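Local coordinates for protein periplasmic beta-glucosidase (Pseudomonas aeruginosa, PDB 6R5T) that probably hydrolyses terminal, non-reducing beta-D-glucosyl residues of beta-glucosides in the periplasm, releasing beta-D-glucose, as a member of glycoside hydrolase family 3, at residues 83-88 / 343-348; 393-398 / 402-407. The protein carries 1 engineered substitution. All blocks are in the same frame, centred on the assembly; numbering follows the deposited sequence.

The two contacts lie side by side, their centres about 11 Å apart, and together they illustrate how loops at a domain junction divide the work between polar and apolar chemistry. Interaction 1 is the more open: one buried arginine of the N-terminal domain meets a partly exposed turn in the loop between helices 307-323 and 352-362 by direct packing of its CD methylene, with a water making the polar link. Interaction 2 is buried and essentially apolar, a loop of the C-terminal domain folding back on itself beside a sugar-binding tryptophan. They join directly, since Asn345 O probably accepts a hydrogen bond from Gln406 NE2, while the Ile87 side chain packs on the backbone of Ile395 and Gly402.

Interaction 1 of 2, residues 83-88 / 343-348; sequences GHRTIF and DTNAES
The backbones stay well apart where Arg85 faces Asn345, 7.6 Å between their CA atoms, and the 343-348 side is a type I beta turn from Asp343 to Ala346. Arg85 spans the gap. Its chain runs out extended and then bends at chi3 (-79°), which leaves the CD methylene foremost: Arg85 CD lies 3.5 Å from Thr344 O and 4.0 Å from the Thr344 CG2 methyl. Asn345 ND2 comes to 3.9 Å from Arg85 CD, the amide plane turned 59° from the guanidinium. Direct contact is thus van der Waals in kind, and the polar link is made by water. One water accepts from Arg85 NH1 at 2.8 Å and donates to Ala346 O at 3.0 Å and, over a longer 3.3 Å, to Thr344 O, tying the arginine to two carbonyls of the turn. The turn is braced from within by an Asx turn, in which Asp343 OD1 takes the N-H of Asn345 from above the carboxylate plane. The charge of Arg85 is probably balanced chiefly by Asp117, salt-bridged to NE, while NH1 also reaches Arg349 O. Around this contact, Glu113 of helix 100-116 binds Arg85 N and Thr86 OG1, and Thr86 and Phe88 pack on helix 352-362, so the loop after strand 75-78 of the barrel lies between helices 100-116 and 352-362.

Interaction 2 of 2, residues 393-398 / 402-407; sequences DVIGSW and GVPRQA. With BGC (beta-D-glucopyranose), chain C.
A short reversal of the chain in the glycosyl hydrolase family 3 C-terminal domain brings Val394 of helix 391-394 and its neighbour Ile395 against Gly402, Pro404 and Ala407, residues in and around the 3-10 segment 404-406, and the same loop carries Trp398 into the sugar-binding pocket. Ile395 does most of the touching, with its two branches engaging different ends of the facing segment. Ile395 CG2 meets the Ala407 CB methyl at 3.8 Å. The other branch starts between the backbone N and the carbonyl carbon (chi1 64°) and then extends, carrying Ile395 CD1 to within 4.0 Å of Pro404 CG on the prolyl ring. The same methyl lies near the Gly402 carbonyl oxygen. Val394 adds a second contact to Ala407: its CG1 comes to 3.8 Å from Ala407 CB, so that this one methyl meets branches from two consecutive residues. Both segments are shaped by tight backbone bonds. Ala407 N donates to Pro404 O, while Gly396, with positive phi, turns the chain away from the helix after its N-H has bonded to Asp393 O at 2.9 Å. Two residues further on, the six-membered ring of Trp398 approaches the glucose obliquely, CH2 lying 3.9 Å from C4 of the sugar. Trp398 also touches the galactose of the bound lactose, whereas hydrogen bonds to the glucose come from other residues, among them Asp79, Lys176, His177 and Glu486. The division of labour is clear from the chemistry: the two segments meet through apolar methyl and ring contacts, consistent with dispersion and burial from water, while the polar groups of both segments bond within their own backbones or to residues around them, and this apolar packing lies close in sequence to a tryptophan that touches the sugar.

Interaction 1 of 2, residues 83-88 / 343-348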
loop_
_atom_site.group_PDB
_atom_site.type_symbol
_atom_site.label_atom_id
_atom_site.label_comp_id
_atom_site.label_asym_id
_atom_site.label_seq_id
_atom_site.Cartn_x
_atom_site.Cartn_y
_atom_site.Cartn_z
ATOM N N GLY A 83 -10.369 -0.930 -29.046
ATOM C CA GLY A 83 -11.013 -0.421 -30.267
ATOM C C GLY A 83 -10.074 0.439 -31.026
ATOM O O GLY A 83 -9.221 1.105 -30.423
ATOM N N HIS A 84 -10.237 0.468 -32.352
ATOM C CA HIS A 84 -9.485 1.369 -33.228
ATOM C C HIS A 84 -10.303 2.588 -33.609
ATOM O O HIS A 84 -10.039 3.651 -33.119
ATOM C CB HIS A 84 -8.931 0.567 -34.419
ATOM C CG HIS A 84 -8.170 1.446 -35.326
ATOM N ND1 HIS A 84 -7.117 2.172 -34.873
ATOM C CD2 HIS A 84 -8.341 1.765 -36.632
ATOM C CE1 HIS A 84 -6.620 2.898 -35.863
ATOM N NE2 HIS A 84 -7.351 2.678 -36.959
ATOM N N ARG A 85 -11.340 2.400 -34.421
ATOM C CA ARG A 85 -12.304 3.477 -34.762
ATOM C C ARG A 85 -13.648 3.196 -34.101
ATOM O O ARG A 85 -14.210 4.152 -33.560
ATOM C CB ARG A 85 -12.452 3.616 -36.287
ATOM C CG ARG A 85 -11.299 4.339 -36.950
ATOM C CD ARG A 85 -11.373 4.412 -38.491
ATOM N NE ARG A 85 -10.959 3.151 -39.077
ATOM C CZ ARG A 85 -11.738 2.156 -39.446
ATOM N NH1 ARG A 85 -13.058 2.258 -39.372
ATOM N NH2 ARG A 85 -11.217 1.009 -39.852
ATOM N N THR A 86 -14.100 1.949 -34.109
ATOM C CA THR A 86 -15.277 1.546 -33.322
ATOM C C THR A 86 -14.748 1.223 -31.918
ATOM O O THR A 86 -14.008 0.251 -31.763
ATOM C CB THR A 86 -16.025 0.359 -33.894
ATOM O OG1 THR A 86 -16.345 0.602 -35.261
ATOM C CG2 THR A 86 -17.265 0.099 -33.109
ATOM N N ILE A 87 -15.090 2.065 -30.958
ATOM C CA ILE A 87 -14.543 1.892 -29.588
ATOM C C ILE A 87 -15.486 1.018 -28.771
ATOM O O ILE A 87 -16.668 1.299 -28.622
ATOM C CB ILE A 87 -14.262 3.255 -28.968
ATOM C CG1 ILE A 87 -13.393 4.126 -29.889
ATOM C CG2 ILE A 87 -13.639 3.052 -27.600
ATOM C CD1 ILE A 87 -12.160 3.414 -30.468
ATOM N N PHE A 88 -14.927 -0.040 -28.215
ATOM C CA PHE A 88 -15.588 -0.938 -27.287
ATOM C C PHE A 88 -15.455 -0.352 -25.894
ATOM O O PHE A 88 -14.745 0.606 -25.646
ATOM C CB PHE A 88 -14.974 -2.332 -27.413
ATOM C CG PHE A 88 -15.224 -2.962 -28.762
ATOM C CD1 PHE A 88 -16.384 -3.673 -29.017
ATOM C CD2 PHE A 88 -14.315 -2.803 -29.788
ATOM C CE1 PHE A 88 -16.648 -4.183 -30.284
ATOM C CE2 PHE A 88 -14.566 -3.313 -31.056
ATOM C CZ PHE A 88 -15.736 -4.006 -31.299
ATOM N N ASP A 343 -12.918 7.778 -47.299
ATOM C CA ASP A 343 -13.031 8.486 -46.002
ATOM C C ASP A 343 -12.682 7.469 -44.906
ATOM O O ASP A 343 -13.387 6.448 -44.773
ATOM C CB ASP A 343 -14.425 9.086 -45.827
ATOM C CG ASP A 343 -14.647 9.763 -44.483
ATOM O OD1 ASP A 343 -13.644 9.982 -43.736
ATOM O OD2 ASP A 343 -15.824 10.047 -44.183
ATOM N N THR A 344 -11.547 7.660 -44.255
ATOM C CA THR A 344 -11.083 6.753 -43.173
ATOM C C THR A 344 -12.205 6.621 -42.127
ATOM O O THR A 344 -12.404 5.512 -41.608
ATOM C CB THR A 344 -9.761 7.229 -42.583
ATOM O OG1 THR A 344 -8.752 6.956 -43.564
ATOM C CG2 THR A 344 -9.416 6.475 -41.312
ATOM N N ASN A 345 -12.958 7.673 -41.905
ATOM C CA ASN A 345 -13.954 7.708 -40.805
ATOM C C ASN A 345 -15.365 7.465 -41.332
ATOM O O ASN A 345 -16.341 7.753 -40.602
ATOM C CB ASN A 345 -13.845 9.022 -40.061
ATOM C CG ASN A 345 -12.528 9.153 -39.346
ATOM O OD1 ASN A 345 -11.787 10.116 -39.587
ATOM N ND2 ASN A 345 -12.216 8.176 -38.501
ATOM N N ALA A 346 -15.509 6.909 -42.535
ATOM C CA ALA A 346 -16.857 6.597 -43.051
ATOM C C ALA A 346 -17.633 5.709 -42.072
ATOM O O ALA A 346 -17.097 4.703 -41.553
ATOM C CB ALA A 346 -16.794 5.924 -44.401
ATOM N N GLU A 347 -18.931 5.958 -41.969
ATOM C CA GLU A 347 -19.857 5.102 -41.188
ATOM C C GLU A 347 -19.788 3.660 -41.619
ATOM O O GLU A 347 -19.894 2.778 -40.766
ATOM C CB GLU A 347 -21.314 5.498 -41.410
ATOM C CG GLU A 347 -21.795 6.449 -40.407
ATOM C CD GLU A 347 -21.818 5.958 -38.951
ATOM O OE1 GLU A 347 -22.374 4.853 -38.605
ATOM O OE2 GLU A 347 -21.407 6.764 -38.218
ATOM N N SER A 348 -19.663 3.395 -42.930
ATOM C CA SER A 348 -19.719 2.008 -43.417
ATOM C C SER A 348 -18.479 1.250 -42.988
ATOM O O SER A 348 -18.517 0.010 -43.135
ATOM C CB SER A 348 -19.835 1.942 -44.929
ATOM O OG SER A 348 -18.737 2.619 -45.495
HETATM O O HOH W 1 -14.792 4.454 -39.660
#

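Interaction 2 of 2, residues 393-398 / 402-407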
loop_
_atom_site.group_PDB
_atom_site.type_symbol
_atom_site.label_atom_id
_atom_site.label_comp_id
_atom_site.label_asym_id
_atom_site.label_seq_id
_atom_site.Cartn_x
_atom_site.Cartn_y
_atom_site.Cartn_z
ATOM N N ASP A 393 -16.463 11.433 -23.036
ATOM C CA ASP A 393 -16.225 10.509 -21.904
ATOM C C ASP A 393 -16.678 9.073 -22.224
ATOM O O ASP A 393 -16.026 8.116 -21.770
ATOM C CB ASP A 393 -16.879 11.049 -20.646
ATOM C CG ASP A 393 -16.180 12.336 -20.224
ATOM O OD1 ASP A 393 -14.960 12.336 -20.060
ATOM O OD2 ASP A 393 -16.841 13.375 -20.258
ATOM N N VAL A 394 -17.732 8.908 -23.020
ATOM C CA VAL A 394 -18.300 7.546 -23.185
ATOM C C VAL A 394 -17.290 6.651 -23.891
ATOM O O VAL A 394 -17.272 5.440 -23.597
ATOM C CB VAL A 394 -19.677 7.571 -23.846
ATOM C CG1 VAL A 394 -19.570 7.979 -25.318
ATOM C CG2 VAL A 394 -20.399 6.233 -23.664
ATOM N N ILE A 395 -16.389 7.194 -24.723
ATOM C CA ILE A 395 -15.383 6.344 -25.418
ATOM C C ILE A 395 -14.204 6.002 -24.515
ATOM O O ILE A 395 -13.389 5.204 -24.938
ATOM C CB ILE A 395 -14.934 6.941 -26.773
ATOM C CG1 ILE A 395 -14.202 8.276 -26.655
ATOM C CG2 ILE A 395 -16.128 7.020 -27.674
ATOM C CD1 ILE A 395 -13.620 8.747 -27.968
ATOM N N GLY A 396 -14.064 6.635 -23.351
ATOM C CA GLY A 396 -13.051 6.256 -22.370
ATOM C C GLY A 396 -11.677 6.809 -22.660
ATOM O O GLY A 396 -11.489 7.572 -23.645
ATOM N N SER A 397 -10.744 6.477 -21.784
ATOM C CA SER A 397 -9.315 6.719 -22.029
ATOM C C SER A 397 -8.786 5.705 -23.059
ATOM O O SER A 397 -9.445 4.669 -23.286
ATOM C CB SER A 397 -8.541 6.685 -20.752
ATOM O OG SER A 397 -8.572 5.366 -20.253
ATOM N N TRP A 398 -7.648 6.025 -23.662
ATOM C CA TRP A 398 -6.940 5.200 -24.680
ATOM C C TRP A 398 -7.960 4.797 -25.746
ATOM O O TRP A 398 -8.134 3.603 -26.049
ATOM C CB TRP A 398 -6.193 4.009 -24.066
ATOM C CG TRP A 398 -5.020 4.425 -23.192
ATOM C CD1 TRP A 398 -4.948 4.329 -21.832
ATOM C CD2 TRP A 398 -3.743 4.966 -23.606
ATOM N NE1 TRP A 398 -3.752 4.862 -21.374
ATOM C CE2 TRP A 398 -2.983 5.217 -22.441
ATOM C CE3 TRP A 398 -3.159 5.265 -24.847
ATOM C CZ2 TRP A 398 -1.693 5.749 -22.487
ATOM C CZ3 TRP A 398 -1.895 5.811 -24.889
ATOM C CH2 TRP A 398 -1.170 6.067 -23.725
ATOM N N GLY A 402 -10.864 6.566 -32.203
ATOM C CA GLY A 402 -12.293 6.851 -31.992
ATOM C C GLY A 402 -12.591 8.323 -32.140
ATOM O O GLY A 402 -11.851 9.193 -31.612
ATOM N N VAL A 403 -13.733 8.589 -32.755
ATOM C CA VAL A 403 -14.200 9.961 -33.019
ATOM C C VAL A 403 -15.326 10.252 -32.040
ATOM O O VAL A 403 -16.403 9.645 -32.177
ATOM C CB VAL A 403 -14.698 10.041 -34.472
ATOM C CG1 VAL A 403 -15.179 11.431 -34.779
ATOM C CG2 VAL A 403 -13.630 9.616 -35.454
ATOM N N PRO A 404 -15.157 11.190 -31.101
ATOM C CA PRO A 404 -16.251 11.480 -30.169
ATOM C C PRO A 404 -17.572 11.796 -30.877
ATOM O O PRO A 404 -18.610 11.352 -30.445
ATOM C CB PRO A 404 -15.712 12.662 -29.363
ATOM C CG PRO A 404 -14.226 12.436 -29.350
ATOM C CD PRO A 404 -13.925 11.913 -30.746
ATOM N N ARG A 405 -17.533 12.548 -31.971
ATOM C CA ARG A 405 -18.815 12.921 -32.647
ATOM C C ARG A 405 -19.557 11.688 -33.181
ATOM O O ARG A 405 -20.794 11.793 -33.385
ATOM C CB ARG A 405 -18.567 13.986 -33.726
ATOM C CG ARG A 405 -18.273 13.447 -35.112
ATOM C CD ARG A 405 -18.098 14.451 -36.253
ATOM N NE ARG A 405 -17.393 13.769 -37.351
ATOM C CZ ARG A 405 -17.944 12.847 -38.155
ATOM N NH1 ARG A 405 -19.229 12.525 -38.050
ATOM N NH2 ARG A 405 -17.210 12.273 -39.097
ATOM N N GLN A 406 -18.930 10.515 -33.296
ATOM C CA GLN A 406 -19.600 9.306 -33.780
ATOM C C GLN A 406 -20.208 8.527 -32.611
ATOM O O GLN A 406 -20.877 7.543 -32.878
ATOM C CB GLN A 406 -18.631 8.442 -34.587
ATOM C CG GLN A 406 -18.275 9.084 -35.921
ATOM C CD GLN A 406 -17.329 8.256 -36.749
ATOM O OE1 GLN A 406 -16.383 7.612 -36.265
ATOM N NE2 GLN A 406 -17.639 8.197 -38.035
ATOM N N ALA A 407 -19.897 8.932 -31.374
ATOM C CA ALA A 407 -20.327 8.157 -30.186
ATOM C C ALA A 407 -21.780 8.470 -29.796
ATOM O O ALA A 407 -22.263 9.606 -29.962
ATOM C CB ALA A 407 -19.377 8.402 -29.047
HETATM C C2 BGC C . 1.666 2.971 -24.561
HETATM C C3 BGC C . 2.751 3.938 -25.076
HETATM C C4 BGC C . 2.622 5.220 -24.209
HETATM C C5 BGC C . 2.895 4.795 -22.755
HETATM C C6 BGC C . 2.747 5.935 -21.771
HETATM C C1 BGC C . 1.890 2.714 -23.066
HETATM O O1 BGC C . 0.801 1.935 -22.682
HETATM O O2 BGC C . 1.639 1.713 -25.225
HETATM O O3 BGC C . 2.463 4.268 -26.450
HETATM O O4 BGC C . 3.627 6.146 -24.651
HETATM O O5 BGC C . 1.868 3.943 -22.344
HETATM O O6 BGC C . 3.049 5.477 -20.449
#